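Local coordinates for bacteriocin (PDB 4FZL), which probably kills related bacteria by degrading the peptidoglycan precursor lipid II, as a calcium-binding, colicin M-like phosphatase, at residues P5-L10 with I37-A42; Q13-C18 with R60-N64; L23-Q27 with W207-L212; V123-G127 with V234-G238. All coordinates share one frame; numbering follows the deposited sequence. Where two conformers were deposited one is given.

Contact 1 of 4, residues P5-L10 with I37-A42; sequences PVATVL and IQSKVA
With CG1 of both Val6 and Val41 (chi1 171°) turned opposite the backbone nitrogen, the two valines reach across the gap between their helices and meet tip to tip, CG1 of Val6 lying 3.6 Å from CG1 of Val41. The same methyl of Val41 also receives Leu10, whose side chain runs at about a right angle to the Val41 side chain and brings CD1 to 3.9 Å from Val41 CG1. The other branch of Leu10, CD2, rests on the backbone of Ala42, 3.8 Å from its CA. Gln38 closes the remaining flank. Its chain bends at chi2 (-103°), which lays the amide across Val9: OE1 stands 3.4 Å from Val9 CG1, while NE2 lies 3.5 Å from Val9 CG2. The Gln38 chain also runs antiparallel alongside Val6, its OE1 3.6 Å from Val6 CG1. No hydrogen bond joins the two segments, so van der Waals packing carries the contact. The axes of the short segments remain 10.5 Å apart at closest approach and cross at -61°, a separation consistent with side chains, rather than backbones, filling the interface. Helix 5-12 thus packs across the start of helix 37-54 in the helical part of the chain. Helix 59-70 adds Ile70 against both Leu10 and Val41, and helix 22-33 borders the Gln38 side through Gln29 and Asp33.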
loop_
_atom_site.group_PDB
_atom_site.type_symbol
_atom_site.label_atom_id
_atom_site.label_comp_id
_atom_site.label_asym_id
_atom_site.label_seq_id
_atom_site.Cartn_x
_atom_site.Cartn_y
_atom_site.Cartn_z
ATOM N N PRO A 5 -26.118 5.472 14.690
ATOM C CA PRO A 5 -26.221 4.126 14.180
ATOM C C PRO A 5 -25.134 3.791 13.218
ATOM O O PRO A 5 -24.920 2.577 13.084
ATOM C CB PRO A 5 -27.602 4.102 13.484
ATOM C CG PRO A 5 -27.869 5.537 13.178
ATOM C CD PRO A 5 -27.300 6.263 14.347
ATOM N N VAL A 6 -24.490 4.778 12.581
ATOM C CA VAL A 6 -23.347 4.507 11.724
ATOM C C VAL A 6 -22.198 3.988 12.547
ATOM O O VAL A 6 -21.595 2.922 12.177
ATOM C CB VAL A 6 -22.922 5.730 10.876
ATOM C CG1 VAL A 6 -21.666 5.497 9.994
ATOM C CG2 VAL A 6 -24.105 6.222 9.993
ATOM N N ALA A 7 -21.896 4.652 13.667
ATOM C CA ALA A 7 -20.823 4.165 14.535
ATOM C C ALA A 7 -21.162 2.761 15.106
ATOM O O ALA A 7 -20.264 1.888 15.285
ATOM C CB ALA A 7 -20.537 5.144 15.686
ATOM N N THR A 8 -22.437 2.535 15.493
ATOM C CA THR A 8 -22.864 1.247 15.966
ATOM C C THR A 8 -22.545 0.086 15.017
ATOM O O THR A 8 -21.965 -0.949 15.434
ATOM C CB THR A 8 -24.347 1.292 16.352
ATOM O OG1 THR A 8 -24.529 2.267 17.379
ATOM C CG2 THR A 8 -24.847 -0.085 16.865
ATOM N N VAL A 9 -22.851 0.293 13.750
ATOM C CA VAL A 9 -22.577 -0.674 12.702
ATOM C C VAL A 9 -21.054 -0.833 12.523
ATOM O O VAL A 9 -20.535 -1.955 12.465
ATOM C CB VAL A 9 -23.269 -0.288 11.387
ATOM C CG1 VAL A 9 -22.643 -1.000 10.101
ATOM C CG2 VAL A 9 -24.792 -0.513 11.566
ATOM N N LEU A 10 -20.323 0.267 12.535
ATOM C CA LEU A 10 -18.865 0.112 12.433
ATOM C C LEU A 10 -18.345 -0.833 13.539
ATOM O O LEU A 10 -17.495 -1.670 13.249
ATOM C CB LEU A 10 -18.103 1.443 12.468
ATOM C CG LEU A 10 -18.302 2.409 11.345
ATOM C CD1 LEU A 10 -17.657 3.833 11.603
ATOM C CD2 LEU A 10 -17.685 1.826 10.011
ATOM N N ILE A 37 -23.805 5.992 2.415
ATOM C CA ILE A 37 -23.163 6.582 3.624
ATOM C C ILE A 37 -22.366 5.566 4.427
ATOM O O ILE A 37 -21.207 5.839 4.728
ATOM C CB ILE A 37 -24.178 7.316 4.545
ATOM C CG1 ILE A 37 -24.742 8.519 3.787
ATOM C CG2 ILE A 37 -23.569 7.685 5.900
ATOM C CD1 ILE A 37 -25.983 9.125 4.479
ATOM N N GLN A 38 -22.984 4.442 4.810
ATOM C CA GLN A 38 -22.264 3.497 5.597
ATOM C C GLN A 38 -20.994 2.991 4.909
ATOM O O GLN A 38 -19.951 2.857 5.551
ATOM C CB GLN A 38 -23.128 2.330 5.989
ATOM C CG GLN A 38 -24.168 2.712 6.971
ATOM C CD GLN A 38 -23.851 2.287 8.410
ATOM O OE1 GLN A 38 -22.679 2.222 8.876
ATOM N NE2 GLN A 38 -24.911 1.965 9.109
ATOM N N SER A 39 -21.086 2.722 3.618
ATOM C CA SER A 39 -19.925 2.322 2.839
ATOM C C SER A 39 -18.807 3.363 2.786
ATOM O O SER A 39 -17.586 3.045 2.934
ATOM C CB SER A 39 -20.311 1.942 1.398
ATOM O OG SER A 39 -21.135 0.850 1.330
ATOM N N LYS A 40 -19.201 4.620 2.615
ATOM C CA LYS A 40 -18.219 5.724 2.482
ATOM C C LYS A 40 -17.582 5.957 3.817
ATOM O O LYS A 40 -16.366 6.156 3.922
ATOM C CB LYS A 40 -18.877 6.967 1.920
ATOM C CG LYS A 40 -19.235 6.854 0.424
ATOM C CD LYS A 40 -19.915 8.126 -0.032
ATOM C CE LYS A 40 -20.656 7.983 -1.349
ATOM N NZ LYS A 40 -21.606 9.102 -1.609
ATOM N N VAL A 41 -18.409 5.903 4.851
ATOM C CA VAL A 41 -17.855 6.119 6.215
ATOM C C VAL A 41 -16.899 4.918 6.614
ATOM O O VAL A 41 -15.806 5.152 7.169
ATOM C CB VAL A 41 -18.946 6.300 7.298
ATOM C CG1 VAL A 41 -18.355 6.310 8.733
ATOM C CG2 VAL A 41 -19.699 7.592 7.010
ATOM N N ALA A 42 -17.282 3.674 6.283
ATOM C CA ALA A 42 -16.383 2.534 6.459
ATOM C C ALA A 42 -15.054 2.758 5.725
ATOM O O ALA A 42 -13.979 2.619 6.299
ATOM C CB ALA A 42 -17.056 1.177 6.101
#

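Contact 2 of 4, residues Q13-C18 with R60-N64; sequences QGDLYC and RTAYN
Asp15 and Arg60 form the polar, outer side of this contact, whereas Gly14, Tyr17 and Tyr63 make its buried part, with Cys18 packing at the margin. On the outer side the guanidinium grips a single carboxylate oxygen end-on: NH1 and NH2 of Arg60 each lie 2.9 Å from Asp15 OD1, with both N-H...O angles 147°. The two planes stand 79° apart; NH1 meets the anti lone pair of OD1 and NH2 comes from above the carboxylate plane. Within its own helix, Arg60 NE donates to Asn64 OD1 at 2.9 Å, and a water accepts from Arg60 NH1 and donates to Cys18 O. These partners surround the guanidinium edge and fix its rotation; Gly14 C lies 3.5 Å above the centre of one face.

The missing CB of Gly14 makes way chiefly for that guanidinium, since a CB would clash with Arg60 NH2. Further in, Gly14 CA lies 3.6 Å from Tyr63 CE2. Cys18 SG makes an oblique sulfur-aromatic contact with Tyr63, 4.3 Å from the ring centroid, and touches Arg60 CD at 3.6 Å. Tyr63 OH sits at the edge of the Tyr17 ring, near CD2, and is hydrogen-bonded to Leu10 O. The short helix 14-17 thereby lies against helix 59-70, while Phe46 of helix 37-54 meets Tyr17 edge-to-face and Thr25 of helix 22-33 packs on the same tyrosine.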
loop_
_atom_site.group_PDB
_atom_site.type_symbol
_atom_site.label_atom_id
_atom_site.label_comp_id
_atom_site.label_asym_id
_atom_site.label_seq_id
_atom_site.Cartn_x
_atom_site.Cartn_y
_atom_site.Cartn_z
ATOM N N GLN A 13 -19.166 -4.411 12.996
ATOM C CA GLN A 13 -18.464 -4.986 11.865
ATOM C C GLN A 13 -16.935 -5.062 12.088
ATOM O O GLN A 13 -16.201 -5.528 11.230
ATOM C CB GLN A 13 -18.690 -4.130 10.692
ATOM C CG GLN A 13 -20.112 -3.949 10.173
ATOM C CD GLN A 13 -20.445 -4.887 9.051
ATOM O OE1 GLN A 13 -20.531 -4.467 7.855
ATOM N NE2 GLN A 13 -20.540 -6.157 9.383
ATOM N N GLY A 14 -16.440 -4.648 13.261
ATOM C CA GLY A 14 -14.996 -4.685 13.497
ATOM C C GLY A 14 -14.333 -6.058 13.367
ATOM O O GLY A 14 -13.212 -6.134 12.786
ATOM N N ASP A 15 -14.978 -7.119 13.855
ATOM C CA ASP A 15 -14.395 -8.472 13.807
ATOM C C ASP A 15 -14.201 -8.899 12.343
ATOM O O ASP A 15 -13.221 -9.587 11.968
ATOM C CB ASP A 15 -15.290 -9.440 14.570
ATOM C CG ASP A 15 -15.077 -9.439 16.103
ATOM O OD1 ASP A 15 -14.111 -8.805 16.630
ATOM O OD2 ASP A 15 -15.943 -10.028 16.777
ATOM N N LEU A 16 -15.143 -8.529 11.491
ATOM C CA LEU A 16 -15.061 -8.877 10.072
ATOM C C LEU A 16 -14.114 -7.960 9.307
ATOM O O LEU A 16 -13.331 -8.463 8.487
ATOM C CB LEU A 16 -16.466 -8.778 9.439
ATOM C CG LEU A 16 -17.444 -9.919 9.792
ATOM C CD1 LEU A 16 -18.849 -9.608 9.292
ATOM C CD2 LEU A 16 -16.928 -11.320 9.294
ATOM N N TYR A 17 -14.165 -6.607 9.463
ATOM C CA TYR A 17 -13.335 -5.750 8.652
ATOM C C TYR A 17 -11.885 -5.847 9.067
ATOM O O TYR A 17 -11.029 -5.761 8.242
ATOM C CB TYR A 17 -13.801 -4.310 8.814
ATOM C CG TYR A 17 -15.069 -3.932 8.131
ATOM C CD1 TYR A 17 -15.353 -4.435 6.872
ATOM C CD2 TYR A 17 -15.910 -2.969 8.639
ATOM C CE1 TYR A 17 -16.435 -3.998 6.136
ATOM C CE2 TYR A 17 -16.992 -2.519 7.878
ATOM C CZ TYR A 17 -17.227 -3.026 6.623
ATOM O OH TYR A 17 -18.303 -2.577 5.866
ATOM N N CYS A 18 -11.581 -6.035 10.336
ATOM C CA CYS A 18 -10.192 -6.163 10.803
ATOM C C CYS A 18 -9.797 -7.652 10.803
ATOM O O CYS A 18 -9.468 -8.263 11.836
ATOM C CB CYS A 18 -9.992 -5.558 12.209
ATOM S SG CYS A 18 -10.231 -3.757 12.124
ATOM N N ARG A 60 -6.731 -2.894 14.965
ATOM C CA ARG A 60 -8.092 -3.041 15.435
ATOM C C ARG A 60 -8.407 -1.946 16.512
ATOM O O ARG A 60 -9.511 -1.399 16.543
ATOM C CB ARG A 60 -8.326 -4.440 16.012
ATOM C CG ARG A 60 -9.666 -4.671 16.705
ATOM C CD ARG A 60 -10.787 -4.324 15.678
ATOM N NE ARG A 60 -12.102 -4.558 16.274
ATOM C CZ ARG A 60 -12.649 -5.758 16.448
ATOM N NH1 ARG A 60 -11.988 -6.851 16.105
ATOM N NH2 ARG A 60 -13.906 -5.921 16.941
ATOM N N THR A 61 -7.448 -1.668 17.402
ATOM C CA THR A 61 -7.607 -0.630 18.402
ATOM C C THR A 61 -7.896 0.663 17.735
ATOM O O THR A 61 -8.838 1.386 18.100
ATOM C CB THR A 61 -6.393 -0.488 19.319
ATOM O OG1 THR A 61 -6.178 -1.776 19.946
ATOM C CG2 THR A 61 -6.608 0.576 20.428
ATOM N N ALA A 62 -7.129 0.976 16.685
ATOM C CA ALA A 62 -7.216 2.266 15.895
ATOM C C ALA A 62 -8.655 2.328 15.277
ATOM O O ALA A 62 -9.399 3.313 15.448
ATOM C CB ALA A 62 -6.171 2.359 14.800
ATOM N N TYR A 63 -9.030 1.243 14.595
ATOM C CA TYR A 63 -10.342 1.128 13.995
ATOM C C TYR A 63 -11.456 1.394 15.025
ATOM O O TYR A 63 -12.363 2.224 14.798
ATOM C CB TYR A 63 -10.512 -0.259 13.370
ATOM C CG TYR A 63 -11.925 -0.492 12.823
ATOM C CD1 TYR A 63 -12.188 -0.189 11.507
ATOM C CD2 TYR A 63 -12.918 -0.983 13.645
ATOM C CE1 TYR A 63 -13.460 -0.412 10.944
ATOM C CE2 TYR A 63 -14.162 -1.154 13.138
ATOM C CZ TYR A 63 -14.484 -0.869 11.816
ATOM O OH TYR A 63 -15.794 -1.091 11.305
ATOM N N ASN A 64 -11.353 0.657 16.143
ATOM C CA ASN A 64 -12.360 0.792 17.201
ATOM C C ASN A 64 -12.394 2.255 17.752
ATOM O O ASN A 64 -13.511 2.843 17.963
ATOM C CB ASN A 64 -12.126 -0.152 18.370
ATOM C CG ASN A 64 -12.396 -1.612 18.049
ATOM O OD1 ASN A 64 -13.118 -1.953 17.136
ATOM N ND2 ASN A 64 -11.791 -2.504 18.852
HETATM O O HOH W 1 -9.538 -7.655 14.836
#

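Contact 3 of 4, residues L23-Q27 with W207-L212; sequences LATFQ and WLGENL
A water bridges Gln27 and Asn211, accepting from Asn211 ND2 at 2.7 Å and donating to the backbone oxygen Gln27 O at 2.8 Å. This link ties a main-chain carbonyl of helix 22-33 to a side chain of helix 210-216, where the CA atoms of Gln27 and Leu212 make the nearest backbone approach between the segments. Direct packing begins with Leu23 and Trp207, whose side chains lie at a slant to each other. Leu23 CG is opposite its backbone nitrogen (chi1 175°), which carries the two methyls toward the pyrrole part of the indole: CD2 lies 3.6 Å from Trp207 CD1, while CD1 lies 3.8 Å from Trp207 NE1. The CD2 methyl also rests 3.4 Å from the backbone oxygen Trp207 O. The Trp207 side chain lies about 13 Å from the bound calcium ion, so this is packing and not part of the metal site.

Between helices 205-208 and 210-216 lies a glycine break. Gly209 has positive phi (90°), leaves the first helix and occupies the N-cap position of the second; a CB at these backbone angles would press against the preceding carbonyl oxygen. On either side of the break, Trp207 meets Leu23 and Leu212 meets Phe26 of the same helix.

Past Gly209, Leu212 points CD2 at the edge of the Phe26 ring, near its plane and 4.0 Å from both CD2 and CE2 of Phe26. These side chains cross at about a right angle. Phe98 meets the Trp207 ring edge-to-face and also packs on Leu23, adding helix 96-106 to this side, while Tyr17 touches Phe26 from helix 14-17.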
loop_
_atom_site.group_PDB
_atom_site.type_symbol
_atom_site.label_atom_id
_atom_site.label_comp_id
_atom_site.label_asym_id
_atom_site.label_seq_id
_atom_site.Cartn_x
_atom_site.Cartn_y
_atom_site.Cartn_z
ATOM N N LEU A 23 -12.523 -7.628 2.664
ATOM C CA LEU A 23 -13.003 -7.301 1.352
ATOM C C LEU A 23 -14.414 -7.801 1.145
ATOM O O LEU A 23 -15.277 -7.052 0.640
ATOM C CB LEU A 23 -12.075 -7.830 0.275
ATOM C CG LEU A 23 -12.498 -7.662 -1.196
ATOM C CD1 LEU A 23 -12.568 -6.180 -1.499
ATOM C CD2 LEU A 23 -11.547 -8.392 -2.167
ATOM N N ALA A 24 -14.631 -9.101 1.403
ATOM C CA ALA A 24 -15.973 -9.702 1.175
ATOM C C ALA A 24 -17.070 -8.879 1.949
ATOM O O ALA A 24 -18.189 -8.675 1.491
ATOM C CB ALA A 24 -16.015 -11.143 1.643
ATOM N N THR A 25 -16.741 -8.519 3.169
ATOM C CA THR A 25 -17.684 -7.787 4.049
ATOM C C THR A 25 -17.944 -6.381 3.487
ATOM O O THR A 25 -19.115 -5.906 3.475
ATOM C CB THR A 25 -17.142 -7.694 5.516
ATOM O OG1 THR A 25 -16.853 -8.998 5.991
ATOM C CG2 THR A 25 -18.136 -7.027 6.463
ATOM N N PHE A 26 -16.890 -5.714 2.965
ATOM C CA PHE A 26 -17.073 -4.437 2.389
ATOM C C PHE A 26 -17.845 -4.484 1.054
ATOM O O PHE A 26 -18.726 -3.628 0.784
ATOM C CB PHE A 26 -15.734 -3.765 2.209
ATOM C CG PHE A 26 -15.882 -2.386 1.681
ATOM C CD1 PHE A 26 -16.359 -1.408 2.557
ATOM C CD2 PHE A 26 -15.553 -2.025 0.377
ATOM C CE1 PHE A 26 -16.457 -0.113 2.084
ATOM C CE2 PHE A 26 -15.696 -0.751 -0.062
ATOM C CZ PHE A 26 -16.145 0.212 0.776
ATOM N N GLN A 27 -17.580 -5.513 0.236
ATOM C CA GLN A 27 -18.341 -5.704 -0.960
ATOM C C GLN A 27 -19.833 -5.864 -0.627
ATOM O O GLN A 27 -20.685 -5.377 -1.280
ATOM C CB GLN A 27 -17.851 -6.972 -1.706
ATOM C CG GLN A 27 -16.513 -6.785 -2.368
ATOM C CD GLN A 27 -15.888 -8.056 -2.920
ATOM O OE1 GLN A 27 -15.076 -8.015 -3.923
ATOM N NE2 GLN A 27 -16.120 -9.096 -2.284
ATOM N N TRP A 207 -9.756 -6.968 -8.181
ATOM C CA TRP A 207 -9.795 -6.971 -6.748
ATOM C C TRP A 207 -11.181 -6.629 -6.270
ATOM O O TRP A 207 -11.755 -7.314 -5.391
ATOM C CB TRP A 207 -8.724 -5.993 -6.236
ATOM C CG TRP A 207 -8.811 -5.653 -4.830
ATOM C CD1 TRP A 207 -8.885 -6.526 -3.752
ATOM C CD2 TRP A 207 -8.807 -4.305 -4.234
ATOM N NE1 TRP A 207 -8.933 -5.838 -2.576
ATOM C CE2 TRP A 207 -8.880 -4.504 -2.786
ATOM C CE3 TRP A 207 -8.722 -3.022 -4.723
ATOM C CZ2 TRP A 207 -8.917 -3.434 -1.876
ATOM C CZ3 TRP A 207 -8.699 -1.959 -3.819
ATOM C CH2 TRP A 207 -8.846 -2.158 -2.424
ATOM N N LEU A 208 -11.705 -5.517 -6.804
ATOM C CA LEU A 208 -12.988 -4.990 -6.260
ATOM C C LEU A 208 -14.231 -5.824 -6.621
ATOM O O LEU A 208 -15.196 -5.936 -5.815
ATOM C CB LEU A 208 -13.243 -3.558 -6.690
ATOM C CG LEU A 208 -12.173 -2.598 -6.189
ATOM C CD1 LEU A 208 -12.442 -1.225 -6.756
ATOM C CD2 LEU A 208 -12.194 -2.622 -4.676
ATOM N N GLY A 209 -14.180 -6.503 -7.744
ATOM C CA GLY A 209 -15.293 -7.330 -8.163
ATOM C C GLY A 209 -16.271 -6.533 -9.026
ATOM O O GLY A 209 -16.199 -5.301 -9.139
ATOM N N GLU A 210 -17.233 -7.247 -9.624
ATOM C CA GLU A 210 -18.120 -6.640 -10.611
ATOM C C GLU A 210 -19.013 -5.536 -10.079
ATOM O O GLU A 210 -19.058 -4.420 -10.586
ATOM C CB GLU A 210 -18.966 -7.739 -11.318
ATOM C CG GLU A 210 -20.039 -7.218 -12.240
ATOM C CD GLU A 210 -21.343 -6.857 -11.509
ATOM O OE1 GLU A 210 -21.759 -7.592 -10.555
ATOM O OE2 GLU A 210 -21.977 -5.847 -11.912
ATOM N N ASN A 211 -19.598 -5.822 -8.944
ATOM C CA ASN A 211 -20.592 -4.896 -8.391
ATOM C C ASN A 211 -19.991 -3.631 -7.845
ATOM O O ASN A 211 -20.407 -2.501 -8.190
ATOM C CB ASN A 211 -21.412 -5.601 -7.333
ATOM C CG ASN A 211 -22.487 -4.711 -6.723
ATOM O OD1 ASN A 211 -23.502 -4.432 -7.371
ATOM N ND2 ASN A 211 -22.266 -4.264 -5.485
ATOM N N LEU A 212 -18.923 -3.801 -7.079
ATOM C CA LEU A 212 -18.279 -2.636 -6.514
ATOM C C LEU A 212 -17.644 -1.779 -7.594
ATOM O O LEU A 212 -17.737 -0.543 -7.548
ATOM C CB LEU A 212 -17.360 -3.069 -5.363
ATOM C CG LEU A 212 -16.620 -1.977 -4.586
ATOM C CD1 LEU A 212 -17.576 -0.919 -3.983
ATOM C CD2 LEU A 212 -15.720 -2.709 -3.551
HETATM O O HOH W 2 -20.109 -5.062 -4.042
#

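Contact 4 of 4, residues V123-G127 with V234-G238; sequences VDIRG and VTVSG
Apolar packing dominates where Ile125 and Arg126 face the strand 234-238, and Ile125 supplies its buried part. Ile125 CD1 presses to 3.3 Å from Val236 CG2, tighter than usual for two carbons, and lies 4.1 Å from Val234 CG2. Its chi2 of 140° falls away from a staggered value, which may reflect local strain or an imperfectly placed CD1. Val236 divides its branches between both neighbours: CG2 serves Ile125, whereas CG1 touches the aliphatic part of Arg126, 3.7 Å from its CG.

Polar proximity is confined to the end of Arg126. The side chain bends at chi3 (58°), which brings NH1 near the strand backbone, obliquely; Arg126 NH1 stands 3.0 Å from Ser237 O and 3.6 Å from Gly238 CA. Gly238 permits that approach, since a CB there would collide with NH1.

Backbone bonding does not join the two segments. Instead, the strand pairs antiparallel with strand 184-197, where Val234, Val236 and Gly238 bond to Gly188, Phe186 and Trp184, while the loop has its own turn, Gly127 N to Asp124 O, 2.9 Å. Leu172 of strand 167-178 also touches Ile125, as do Val131 and Ile135 of helix 129-135. The loop and the helix it leads into thus pack on one face of the antiparallel part of a mixed sheet, through Ile125 and the alternate strand valines Val234 and Val236.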
loop_
_atom_site.group_PDB
_atom_site.type_symbol
_atom_site.label_atom_id
_atom_site.label_comp_id
_atom_site.label_asym_id
_atom_site.label_seq_id
_atom_site.Cartn_x
_atom_site.Cartn_y
_atom_site.Cartn_z
ATOM N N VAL A 123 13.677 -8.995 -1.761
ATOM C CA VAL A 123 14.202 -9.122 -3.101
ATOM C C VAL A 123 15.381 -10.126 -3.104
ATOM O O VAL A 123 16.317 -9.963 -2.387
ATOM C CB VAL A 123 14.648 -7.774 -3.661
ATOM C CG1 VAL A 123 15.255 -7.852 -5.089
ATOM C CG2 VAL A 123 13.462 -6.779 -3.644
ATOM N N ASP A 124 15.292 -11.134 -3.966
ATOM C CA ASP A 124 16.342 -12.122 -4.142
ATOM C C ASP A 124 17.067 -11.724 -5.431
ATOM O O ASP A 124 16.643 -12.083 -6.518
ATOM C CB ASP A 124 15.703 -13.518 -4.258
ATOM C CG ASP A 124 16.712 -14.615 -4.615
ATOM O OD1 ASP A 124 16.274 -15.729 -5.051
ATOM O OD2 ASP A 124 17.936 -14.386 -4.421
ATOM N N ILE A 125 18.115 -10.903 -5.333
ATOM C CA ILE A 125 18.793 -10.402 -6.525
ATOM C C ILE A 125 19.359 -11.506 -7.423
ATOM O O ILE A 125 19.414 -11.348 -8.629
ATOM C CB ILE A 125 19.939 -9.453 -6.144
ATOM C CG1 ILE A 125 19.354 -8.167 -5.530
ATOM C CG2 ILE A 125 20.821 -9.187 -7.355
ATOM C CD1 ILE A 125 20.140 -7.621 -4.337
ATOM N N ARG A 126 19.795 -12.617 -6.823
ATOM C CA ARG A 126 20.379 -13.700 -7.565
ATOM C C ARG A 126 19.321 -14.270 -8.490
ATOM O O ARG A 126 19.662 -14.776 -9.563
ATOM C CB ARG A 126 20.901 -14.804 -6.639
ATOM C CG ARG A 126 22.008 -14.427 -5.640
ATOM C CD ARG A 126 22.526 -15.635 -4.855
ATOM N NE ARG A 126 23.033 -16.669 -5.775
ATOM C CZ ARG A 126 24.101 -16.534 -6.572
ATOM N NH1 ARG A 126 24.842 -15.420 -6.577
ATOM N NH2 ARG A 126 24.444 -17.535 -7.371
ATOM N N GLY A 127 18.038 -14.055 -8.161
ATOM C CA GLY A 127 16.928 -14.466 -9.032
ATOM C C GLY A 127 16.529 -13.491 -10.131
ATOM O O GLY A 127 15.536 -13.710 -10.779
ATOM N N VAL A 234 21.168 -4.161 1.726
ATOM C CA VAL A 234 21.297 -5.556 1.313
ATOM C C VAL A 234 22.721 -5.979 0.998
ATOM O O VAL A 234 23.534 -5.152 0.550
ATOM C CB VAL A 234 20.474 -5.877 0.039
ATOM C CG1 VAL A 234 18.964 -5.709 0.356
ATOM C CG2 VAL A 234 20.867 -5.081 -1.165
ATOM N N THR A 235 22.963 -7.286 1.111
ATOM C CA THR A 235 24.229 -7.911 0.770
ATOM C C THR A 235 23.976 -9.173 -0.068
ATOM O O THR A 235 23.058 -9.951 0.246
ATOM C CB THR A 235 24.959 -8.248 2.064
ATOM O OG1 THR A 235 24.128 -9.105 2.848
ATOM C CG2 THR A 235 25.202 -6.973 2.845
ATOM N N VAL A 236 24.780 -9.378 -1.096
ATOM C CA VAL A 236 24.625 -10.503 -1.988
ATOM C C VAL A 236 26.021 -10.941 -2.369
ATOM O O VAL A 236 26.906 -10.101 -2.625
ATOM C CB VAL A 236 23.836 -10.139 -3.278
ATOM C CG1 VAL A 236 23.517 -11.401 -4.047
ATOM C CG2 VAL A 236 22.531 -9.412 -2.954
ATOM N N SER A 237 26.229 -12.247 -2.394
ATOM C CA SER A 237 27.495 -12.777 -2.871
ATOM C C SER A 237 27.314 -13.825 -3.975
ATOM O O SER A 237 26.212 -14.333 -4.196
ATOM C CB SER A 237 28.242 -13.369 -1.695
ATOM O OG SER A 237 28.444 -12.359 -0.722
ATOM N N GLY A 238 28.387 -14.104 -4.712
ATOM C CA GLY A 238 28.360 -15.225 -5.663
ATOM C C GLY A 238 29.697 -15.556 -6.272
ATOM O O GLY A 238 30.726 -15.132 -5.733
#

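Overall arrangement
Contacts 1, 2 and 3 form one connected helical assembly, whereas contact 4 lies on the opposite side of the chain's centre, in the sheet region, with its centre about 47 Å from that of contact 1. Contact 1 pairs helix 5-12 with helix 37-54, contact 2 helix 14-17 with helix 59-70, and a probable hydrogen bond between Tyr63 and Leu10 joins them. In contact 3, Phe26 packs against both, meeting Ser39 and Ala42 of contact 1 and Tyr17 of contact 2. The first three are partly buried, contact 4 superficial. Chemically, contact 1 relies on packing alone, contact 2 adds a salt bridge, contact 3 a water bridge, and contact 4 joins loop to strand chiefly through aliphatic groups.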